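Local coordinates for melanin biosynthesis protein TyrA, putative (Shewanella oneidensis, PDB 2HAG) that binds heme b and probably works as a peroxidase of the dye-decolorizing (DyP) type, at residues A[20-25]-A[244-249]; A[35-40]-A[127-132]; A[183-188]-A[293-298]. All coordinates share one frame; numbering follows the deposited sequence.

Contact 1: residues A[20-25]-A[244-249]; sequences LHSVYL and QSMPYG
Ser22 and Met246 face each other with their CA atoms 7.9 Å apart, where strands 21-25 and 246-249 run 8.4 Å apart at 63° to one another, too far and too steeply turned to pair through their backbones. Side chains therefore bridge the gap, above all that of Met246, modelled as selenomethionine. Its SE lies 3.6 Å from Ser22 CB, and the short side chain of Ser22 lets the bulky selenium lie alongside. With CG anti to the carbonyl carbon and the chain bent at its end (chi3 76°), Met246 carries CE to 3.9 Å from Leu20 O. Tyr24 reaches in from farther along the same strand and crosses Met246 at about a right angle, its OH resting 3.4 Å from Met246 CB. A long residue with a polar end is apt here, because that hydroxyl also takes part in a water-mediated link between the two segments: a water in the plane of the ring, at its edge, lies 2.7 Å from Tyr24 OH and donates to Gln244 O. Met257 and Ile259 of strand 253-262 also touch Tyr24. Arg243, next in the chain to Gln244, is a heme b-binding residue. Strands of the N-terminal and C-terminal halves that cross steeply, with side chains meeting between them, are consistent with the two ferredoxin-like domains of DyP-type peroxidases.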
loop_
_atom_site.group_PDB
_atom_site.type_symbol
_atom_site.label_atom_id
_atom_site.label_comp_id
_atom_site.label_asym_id
_atom_site.label_seq_id
_atom_site.Cartn_x
_atom_site.Cartn_y
_atom_site.Cartn_z
ATOM N N LEU A 20 -13.119 0.963 1.260
ATOM C CA LEU A 20 -12.121 1.274 0.243
ATOM C C LEU A 20 -10.722 0.743 0.525
ATOM O O LEU A 20 -9.955 0.490 -0.408
ATOM C CB LEU A 20 -12.026 2.778 0.050
ATOM C CG LEU A 20 -13.337 3.440 -0.359
ATOM C CD1 LEU A 20 -13.057 4.889 -0.670
ATOM C CD2 LEU A 20 -13.988 2.736 -1.554
ATOM N N HIS A 21 -10.375 0.599 1.797
ATOM C CA HIS A 21 -9.023 0.220 2.150
ATOM C C HIS A 21 -9.018 -0.738 3.310
ATOM O O HIS A 21 -9.892 -0.682 4.152
ATOM C CB HIS A 21 -8.208 1.459 2.504
ATOM C CG HIS A 21 -7.982 2.387 1.348
ATOM N ND1 HIS A 21 -8.571 3.632 1.265
ATOM C CD2 HIS A 21 -7.223 2.257 0.235
ATOM C CE1 HIS A 21 -8.184 4.230 0.154
ATOM N NE2 HIS A 21 -7.366 3.418 -0.488
ATOM N N SER A 22 -8.017 -1.610 3.349
ATOM C CA SER A 22 -7.876 -2.578 4.429
ATOM C C SER A 22 -6.428 -2.761 4.815
ATOM O O SER A 22 -5.519 -2.548 4.011
ATOM C CB SER A 22 -8.406 -3.931 3.984
ATOM O OG SER A 22 -7.565 -4.489 2.976
ATOM N N VAL A 23 -6.223 -3.184 6.057
ATOM C CA VAL A 23 -4.907 -3.597 6.523
ATOM C C VAL A 23 -5.015 -4.957 7.184
ATOM O O VAL A 23 -5.905 -5.199 8.005
ATOM C CB VAL A 23 -4.308 -2.592 7.510
ATOM C CG1 VAL A 23 -3.123 -3.191 8.215
ATOM C CG2 VAL A 23 -3.875 -1.331 6.778
ATOM N N TYR A 24 -4.098 -5.844 6.808
ATOM C CA TYR A 24 -4.117 -7.218 7.273
ATOM C C TYR A 24 -2.818 -7.474 7.971
ATOM O O TYR A 24 -1.771 -7.336 7.353
ATOM C CB TYR A 24 -4.245 -8.167 6.089
ATOM C CG TYR A 24 -5.467 -7.887 5.233
ATOM C CD1 TYR A 24 -6.735 -7.835 5.792
ATOM C CD2 TYR A 24 -5.351 -7.660 3.870
ATOM C CE1 TYR A 24 -7.860 -7.566 5.009
ATOM C CE2 TYR A 24 -6.470 -7.398 3.085
ATOM C CZ TYR A 24 -7.717 -7.355 3.659
ATOM O OH TYR A 24 -8.825 -7.090 2.888
ATOM N N LEU A 25 -2.883 -7.832 9.255
ATOM C CA LEU A 25 -1.692 -8.050 10.065
ATOM C C LEU A 25 -1.670 -9.431 10.685
ATOM O O LEU A 25 -2.620 -9.811 11.371
ATOM C CB LEU A 25 -1.652 -7.036 11.197
ATOM C CG LEU A 25 -1.758 -5.570 10.805
ATOM C CD1 LEU A 25 -1.820 -4.708 12.042
ATOM C CD2 LEU A 25 -0.581 -5.178 9.943
ATOM N N GLN A 244 -15.265 -11.364 3.074
ATOM C CA GLN A 244 -14.803 -9.998 3.345
ATOM C C GLN A 244 -13.521 -9.739 2.539
ATOM O O GLN A 244 -12.703 -8.860 2.885
ATOM C CB GLN A 244 -14.547 -9.780 4.844
ATOM C CG GLN A 244 -15.778 -9.824 5.733
ATOM C CD GLN A 244 -16.655 -8.595 5.628
ATOM O OE1 GLN A 244 -16.727 -7.944 4.587
ATOM N NE2 GLN A 244 -17.362 -8.288 6.709
ATOM N N SER A 245 -13.383 -10.501 1.454
ATOM C CA SER A 245 -12.186 -10.481 0.625
ATOM C C SER A 245 -11.941 -9.115 -0.020
ATOM O O SER A 245 -12.865 -8.342 -0.213
ATOM C CB SER A 245 -12.304 -11.542 -0.473
ATOM O OG SER A 245 -12.880 -12.733 0.023
HETATM N N MSE A 246 -10.688 -8.826 -0.353
HETATM C CA MSE A 246 -10.369 -7.637 -1.113
HETATM C C MSE A 246 -9.118 -7.857 -1.903
HETATM O O MSE A 246 -8.285 -8.665 -1.506
HETATM C CB MSE A 246 -10.133 -6.469 -0.184
HETATM C CG MSE A 246 -11.343 -6.079 0.606
HETATM SE SE MSE A 246 -10.999 -4.481 1.582
HETATM C CE MSE A 246 -11.119 -3.143 0.137
ATOM N N PRO A 247 -8.986 -7.153 -3.038
ATOM C CA PRO A 247 -7.726 -7.083 -3.762
ATOM C C PRO A 247 -6.616 -6.610 -2.852
ATOM O O PRO A 247 -6.890 -5.912 -1.874
ATOM C CB PRO A 247 -7.994 -6.032 -4.829
ATOM C CG PRO A 247 -9.436 -6.115 -5.070
ATOM C CD PRO A 247 -10.041 -6.400 -3.728
ATOM N N TYR A 248 -5.385 -6.999 -3.173
ATOM C CA TYR A 248 -4.206 -6.589 -2.415
ATOM C C TYR A 248 -2.980 -6.594 -3.301
ATOM O O TYR A 248 -2.997 -7.116 -4.422
ATOM C CB TYR A 248 -3.927 -7.559 -1.272
ATOM C CG TYR A 248 -3.121 -8.761 -1.714
ATOM C CD1 TYR A 248 -3.735 -9.834 -2.348
ATOM C CD2 TYR A 248 -1.742 -8.823 -1.509
ATOM C CE1 TYR A 248 -3.010 -10.930 -2.755
ATOM C CE2 TYR A 248 -1.001 -9.923 -1.923
ATOM C CZ TYR A 248 -1.645 -10.970 -2.548
ATOM O OH TYR A 248 -0.932 -12.068 -2.974
ATOM N N GLY A 249 -1.903 -6.025 -2.776
ATOM C CA GLY A 249 -0.589 -6.245 -3.345
ATOM C C GLY A 249 -0.109 -5.153 -4.271
ATOM O O GLY A 249 -0.685 -4.060 -4.328
HETATM O O HOH W 1 -11.186 -7.371 4.106
#

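Contact 2: residues A[35-40]-A[127-132]; sequences SQLRPC and EDLVEL
Leu129 pushes its forked end against one turn of helix 34-54. Its CD2 methyl lies 3.8 Å from Gln36 CB, while CD1 rests 4.0 Å from Cys40 SG, so the two branches straddle residues one turn apart. Gln36 contributes its aliphatic root, which suits a residue at the solvent-facing border. Cys40 offers a compact, weakly polar sulfur, brought to Leu129 by a first torsion that sets SG anti to the backbone N (chi1 160°). Beside this pair Leu37 crosses Val130 at about a right angle, with its CD1 4.0 Å from Val130 CG1; a branched residue at each position fills the corner without polar bonds. The helix follows strand 21-29, and strand 130-139 lies next to that strand in the sheet, in the 4-1-3-2 strand order of a ferredoxin-like domain, here the N-terminal one. Farther out, Phe126, at the end of helix 112-126, touches both Leu37 and Cys40. Glu127 leaves that helix with positive phi, which probably helps turn the chain toward helix 34-54. A backbone hydrogen bond with Asn30 ties Leu129 to the chain just past strand 21-29, and Val130 packs on Phe27 of that strand.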
loop_
_atom_site.group_PDB
_atom_site.type_symbol
_atom_site.label_atom_id
_atom_site.label_comp_id
_atom_site.label_asym_id
_atom_site.label_seq_id
_atom_site.Cartn_x
_atom_site.Cartn_y
_atom_site.Cartn_z
ATOM N N SER A 35 0.092 -14.919 29.693
ATOM C CA SER A 35 -0.417 -14.160 30.849
ATOM C C SER A 35 -0.707 -12.695 30.486
ATOM O O SER A 35 -1.741 -12.147 30.871
ATOM C CB SER A 35 0.571 -14.216 32.016
ATOM N N GLN A 36 0.206 -12.081 29.734
ATOM C CA GLN A 36 0.161 -10.648 29.441
ATOM C C GLN A 36 -0.543 -10.319 28.137
ATOM O O GLN A 36 -1.041 -9.213 27.957
ATOM C CB GLN A 36 1.580 -10.104 29.350
ATOM C CG GLN A 36 2.355 -10.220 30.635
ATOM C CD GLN A 36 3.723 -10.802 30.412
ATOM O OE1 GLN A 36 3.858 -11.928 29.931
ATOM N NE2 GLN A 36 4.751 -10.043 30.760
ATOM N N LEU A 37 -0.564 -11.275 27.222
ATOM C CA LEU A 37 -1.138 -11.062 25.911
ATOM C C LEU A 37 -2.665 -11.081 25.936
ATOM O O LEU A 37 -3.310 -10.326 25.203
ATOM C CB LEU A 37 -0.620 -12.128 24.959
ATOM C CG LEU A 37 -1.035 -11.997 23.496
ATOM C CD1 LEU A 37 -0.696 -10.623 22.947
ATOM C CD2 LEU A 37 -0.367 -13.092 22.664
ATOM N N ARG A 38 -3.242 -11.941 26.771
ATOM C CA ARG A 38 -4.699 -12.056 26.868
ATOM C C ARG A 38 -5.358 -10.699 27.128
ATOM O O ARG A 38 -6.259 -10.313 26.386
ATOM C CB ARG A 38 -5.124 -13.062 27.955
ATOM C CG ARG A 38 -4.917 -14.514 27.593
ATOM C CD ARG A 38 -5.479 -15.436 28.661
ATOM N NE ARG A 38 -4.886 -15.222 29.986
ATOM C CZ ARG A 38 -3.846 -15.898 30.472
ATOM N NH1 ARG A 38 -3.254 -16.843 29.749
ATOM N NH2 ARG A 38 -3.383 -15.619 31.688
ATOM N N PRO A 39 -4.923 -9.981 28.184
ATOM C CA PRO A 39 -5.534 -8.682 28.486
ATOM C C PRO A 39 -5.166 -7.645 27.448
ATOM O O PRO A 39 -5.944 -6.749 27.129
ATOM C CB PRO A 39 -4.917 -8.307 29.841
ATOM C CG PRO A 39 -3.633 -9.033 29.888
ATOM C CD PRO A 39 -3.867 -10.321 29.154
ATOM N N CYS A 40 -3.966 -7.784 26.926
ATOM C CA CYS A 40 -3.464 -6.877 25.931
ATOM C C CYS A 40 -4.283 -7.002 24.638
ATOM O O CYS A 40 -4.479 -6.027 23.903
ATOM C CB CYS A 40 -1.995 -7.189 25.711
ATOM S SG CYS A 40 -1.401 -6.594 24.191
ATOM N N GLU A 127 3.518 -4.154 22.189
ATOM C CA GLU A 127 4.816 -4.029 22.855
ATOM C C GLU A 127 5.813 -5.060 22.312
ATOM O O GLU A 127 6.031 -5.135 21.107
ATOM C CB GLU A 127 4.668 -4.144 24.389
ATOM C CG GLU A 127 3.708 -3.110 25.018
ATOM C CD GLU A 127 4.120 -2.663 26.420
ATOM O OE1 GLU A 127 4.922 -3.372 27.074
ATOM O OE2 GLU A 127 3.635 -1.597 26.866
ATOM N N ASP A 128 6.416 -5.852 23.194
ATOM C CA ASP A 128 7.382 -6.854 22.769
ATOM C C ASP A 128 6.797 -8.251 22.969
ATOM O O ASP A 128 7.521 -9.232 23.044
ATOM C CB ASP A 128 8.708 -6.683 23.532
ATOM C CG ASP A 128 9.501 -5.469 23.061
ATOM N N LEU A 129 5.476 -8.340 23.036
ATOM C CA LEU A 129 4.812 -9.627 23.234
ATOM C C LEU A 129 4.716 -10.478 21.951
ATOM O O LEU A 129 4.568 -11.696 22.025
ATOM C CB LEU A 129 3.409 -9.412 23.815
ATOM C CG LEU A 129 3.331 -8.774 25.209
ATOM C CD1 LEU A 129 1.927 -8.264 25.515
ATOM C CD2 LEU A 129 3.763 -9.761 26.273
ATOM N N VAL A 130 4.795 -9.846 20.781
ATOM C CA VAL A 130 4.606 -10.558 19.512
ATOM C C VAL A 130 5.493 -10.020 18.389
ATOM O O VAL A 130 6.186 -9.028 18.561
ATOM C CB VAL A 130 3.141 -10.472 19.051
ATOM C CG1 VAL A 130 2.207 -10.949 20.149
ATOM C CG2 VAL A 130 2.788 -9.062 18.656
ATOM N N GLU A 131 5.474 -10.692 17.243
ATOM C CA GLU A 131 6.269 -10.287 16.087
ATOM C C GLU A 131 5.365 -10.261 14.883
ATOM O O GLU A 131 4.668 -11.236 14.607
ATOM C CB GLU A 131 7.409 -11.269 15.803
ATOM C CG GLU A 131 8.399 -11.462 16.944
ATOM C CD GLU A 131 9.252 -10.230 17.207
ATOM O OE1 GLU A 131 9.479 -9.449 16.258
ATOM O OE2 GLU A 131 9.697 -10.045 18.365
ATOM N N LEU A 132 5.372 -9.144 14.171
ATOM C CA LEU A 132 4.654 -9.039 12.916
ATOM C C LEU A 132 5.342 -9.913 11.893
ATOM O O LEU A 132 6.513 -9.733 11.610
ATOM C CB LEU A 132 4.658 -7.596 12.424
ATOM C CG LEU A 132 3.987 -7.352 11.075
ATOM C CD1 LEU A 132 2.469 -7.430 11.220
ATOM C CD2 LEU A 132 4.408 -6.005 10.513
#

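Contact 3: residues A[183-188]-A[293-298]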
loop_
_atom_site.group_PDB
_atom_site.type_symbol
_atom_site.label_atom_id
_atom_site.label_comp_id
_atom_site.label_asym_id
_atom_site.label_seq_id
_atom_site.Cartn_x
_atom_site.Cartn_y
_atom_site.Cartn_z
ATOM N N VAL A 183 -8.505 -17.597 5.807
ATOM C CA VAL A 183 -7.851 -16.610 4.983
ATOM C C VAL A 183 -6.834 -17.255 4.057
ATOM O O VAL A 183 -5.940 -17.984 4.505
ATOM C CB VAL A 183 -7.107 -15.575 5.843
ATOM C CG1 VAL A 183 -6.535 -14.489 4.968
ATOM C CG2 VAL A 183 -8.020 -14.979 6.892
ATOM N N GLN A 184 -6.975 -16.956 2.769
ATOM C CA GLN A 184 -6.013 -17.367 1.752
ATOM C C GLN A 184 -5.563 -16.165 0.947
ATOM O O GLN A 184 -6.376 -15.387 0.455
ATOM C CB GLN A 184 -6.636 -18.372 0.784
ATOM C CG GLN A 184 -7.001 -19.711 1.373
ATOM C CD GLN A 184 -7.507 -20.655 0.308
ATOM O OE1 GLN A 184 -8.551 -20.411 -0.302
ATOM N NE2 GLN A 184 -6.759 -21.735 0.062
ATOM N N LYS A 185 -4.255 -16.032 0.798
ATOM C CA LYS A 185 -3.677 -14.994 -0.038
ATOM C C LYS A 185 -3.481 -15.544 -1.440
ATOM O O LYS A 185 -2.556 -16.320 -1.688
ATOM C CB LYS A 185 -2.337 -14.588 0.554
ATOM C CG LYS A 185 -1.607 -13.468 -0.152
ATOM C CD LYS A 185 -0.381 -13.102 0.668
ATOM C CE LYS A 185 0.855 -13.044 -0.165
ATOM N NZ LYS A 185 2.027 -13.610 0.564
ATOM N N TYR A 186 -4.366 -15.166 -2.350
ATOM C CA TYR A 186 -4.301 -15.671 -3.713
ATOM C C TYR A 186 -3.488 -14.729 -4.564
ATOM O O TYR A 186 -3.787 -13.543 -4.640
ATOM C CB TYR A 186 -5.697 -15.790 -4.317
ATOM C CG TYR A 186 -6.460 -17.022 -3.894
ATOM C CD1 TYR A 186 -6.315 -18.210 -4.577
ATOM C CD2 TYR A 186 -7.342 -16.987 -2.822
ATOM C CE1 TYR A 186 -7.011 -19.324 -4.209
ATOM C CE2 TYR A 186 -8.051 -18.112 -2.446
ATOM C CZ TYR A 186 -7.878 -19.278 -3.146
ATOM O OH TYR A 186 -8.561 -20.423 -2.787
ATOM N N ALA A 187 -2.464 -15.257 -5.215
ATOM C CA ALA A 187 -1.630 -14.446 -6.086
ATOM C C ALA A 187 -2.037 -14.688 -7.529
ATOM O O ALA A 187 -1.832 -15.781 -8.074
ATOM C CB ALA A 187 -0.175 -14.787 -5.888
ATOM N N HIS A 188 -2.624 -13.668 -8.144
ATOM C CA HIS A 188 -3.104 -13.792 -9.505
ATOM C C HIS A 188 -1.963 -13.727 -10.482
ATOM O O HIS A 188 -1.047 -12.924 -10.335
ATOM C CB HIS A 188 -4.073 -12.672 -9.845
ATOM C CG HIS A 188 -5.377 -12.755 -9.123
ATOM N ND1 HIS A 188 -5.484 -13.225 -7.835
ATOM C CD2 HIS A 188 -6.625 -12.393 -9.499
ATOM C CE1 HIS A 188 -6.746 -13.161 -7.455
ATOM N NE2 HIS A 188 -7.457 -12.655 -8.445
ATOM N N ALA A 293 -2.942 -19.811 -4.341
ATOM C CA ALA A 293 -3.077 -19.572 -2.913
ATOM C C ALA A 293 -1.730 -19.828 -2.279
ATOM O O ALA A 293 -1.292 -20.967 -2.195
ATOM C CB ALA A 293 -4.119 -20.489 -2.316
ATOM N N LEU A 294 -1.071 -18.765 -1.837
ATOM C CA LEU A 294 0.247 -18.888 -1.223
ATOM C C LEU A 294 0.139 -19.185 0.270
ATOM O O LEU A 294 1.057 -19.737 0.867
ATOM C CB LEU A 294 1.066 -17.612 -1.439
ATOM C CG LEU A 294 1.139 -17.075 -2.875
ATOM C CD1 LEU A 294 1.960 -15.786 -2.954
ATOM C CD2 LEU A 294 1.709 -18.121 -3.805
ATOM N N THR A 295 -0.979 -18.815 0.877
ATOM C CA THR A 295 -1.175 -19.059 2.299
ATOM C C THR A 295 -2.604 -19.471 2.548
ATOM O O THR A 295 -3.468 -19.282 1.701
ATOM C CB THR A 295 -0.871 -17.813 3.156
ATOM O OG1 THR A 295 -1.810 -16.781 2.846
ATOM C CG2 THR A 295 0.538 -17.302 2.900
ATOM N N GLY A 296 -2.826 -20.050 3.720
ATOM C CA GLY A 296 -4.147 -20.499 4.159
ATOM C C GLY A 296 -4.143 -20.571 5.678
ATOM O O GLY A 296 -3.278 -21.216 6.265
ATOM N N SER A 297 -5.090 -19.898 6.320
ATOM C CA SER A 297 -5.036 -19.735 7.764
ATOM C C SER A 297 -6.402 -19.842 8.391
ATOM O O SER A 297 -7.365 -19.287 7.869
ATOM C CB SER A 297 -4.445 -18.369 8.098
ATOM O OG SER A 297 -3.154 -18.226 7.532
ATOM N N SER A 298 -6.474 -20.547 9.518
ATOM C CA SER A 298 -7.712 -20.691 10.284
ATOM C C SER A 298 -7.642 -19.919 11.610
ATOM O O SER A 298 -6.673 -20.054 12.371
ATOM C CB SER A 298 -7.998 -22.169 10.553
ATOM O OG SER A 298 -9.079 -22.337 11.456
#
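Lys185, Ala293 and Leu294 bury the most surface where two antiparallel strands meet. Lys185 O accepts a nearly straight bond from Leu294 N (2.9 Å, 164°), while Lys185 N donates to Thr295 OG1 at 3.3 Å. The Lys185 side chain starts with CG anti to the backbone N (chi1 -177°), then bends farther out, crossing Leu294 obliquely with its CE 4.1 Å from Leu294 CD1, and ends in a salt bridge with Glu253. A long residue suits this place: its methylenes lie against leucine and its charge reaches beyond it. The small CB of Ala187 meets Leu294 CD1 at 3.8 Å. Val183 pairs with Ser297 through two backbone bonds, but Tyr186 faces Ala293, so the register slips by one residue; Leu294, with helical backbone angles, and Thr295 both lie opposite Lys185, a beta bulge that accounts for the slip. The strands, 179-188 and 291-301, are neighbours in the sheet of the C-terminal ferredoxin-like domain. On the face carrying Tyr186, Ala293 CB sits over the ring, 4.0 Å from its centroid, in a CH-pi contact. The phenol OH donates to Gln184 OE1 on the same strand, a bond modelled as very short and doubtful in length. A leucine in place of Tyr186 would probably leave the Ala293 methyl without the ring face it rests on. That ring also packs on Phe258, a heme b-binding residue, and on Leu272 and Met275 of helix 266-276.

Contacts 1 and 3 lie in the interior, their centres about 10 Å from the centre of the chain, whereas contact 2 is at the surface, its centre about 23 Å from that point. Contact 2 stays within the N-terminal half of the protein and contact 3 within the C-terminal one; contact 1 joins the two. Their chemistry follows: adjacent strands in contact 3 share backbone hydrogen bonds, the crossing strands of contact 1 meet through side chains and a water, and the helix and strand of contact 2 rely on apolar packing. Contacts 1 and 2 meet where neighbouring strands 21-29 and 130-139 pack Leu25 on Leu132. Tyr248 connects contact 1 to contact 3, lying against Lys185 and the backbone of Tyr186.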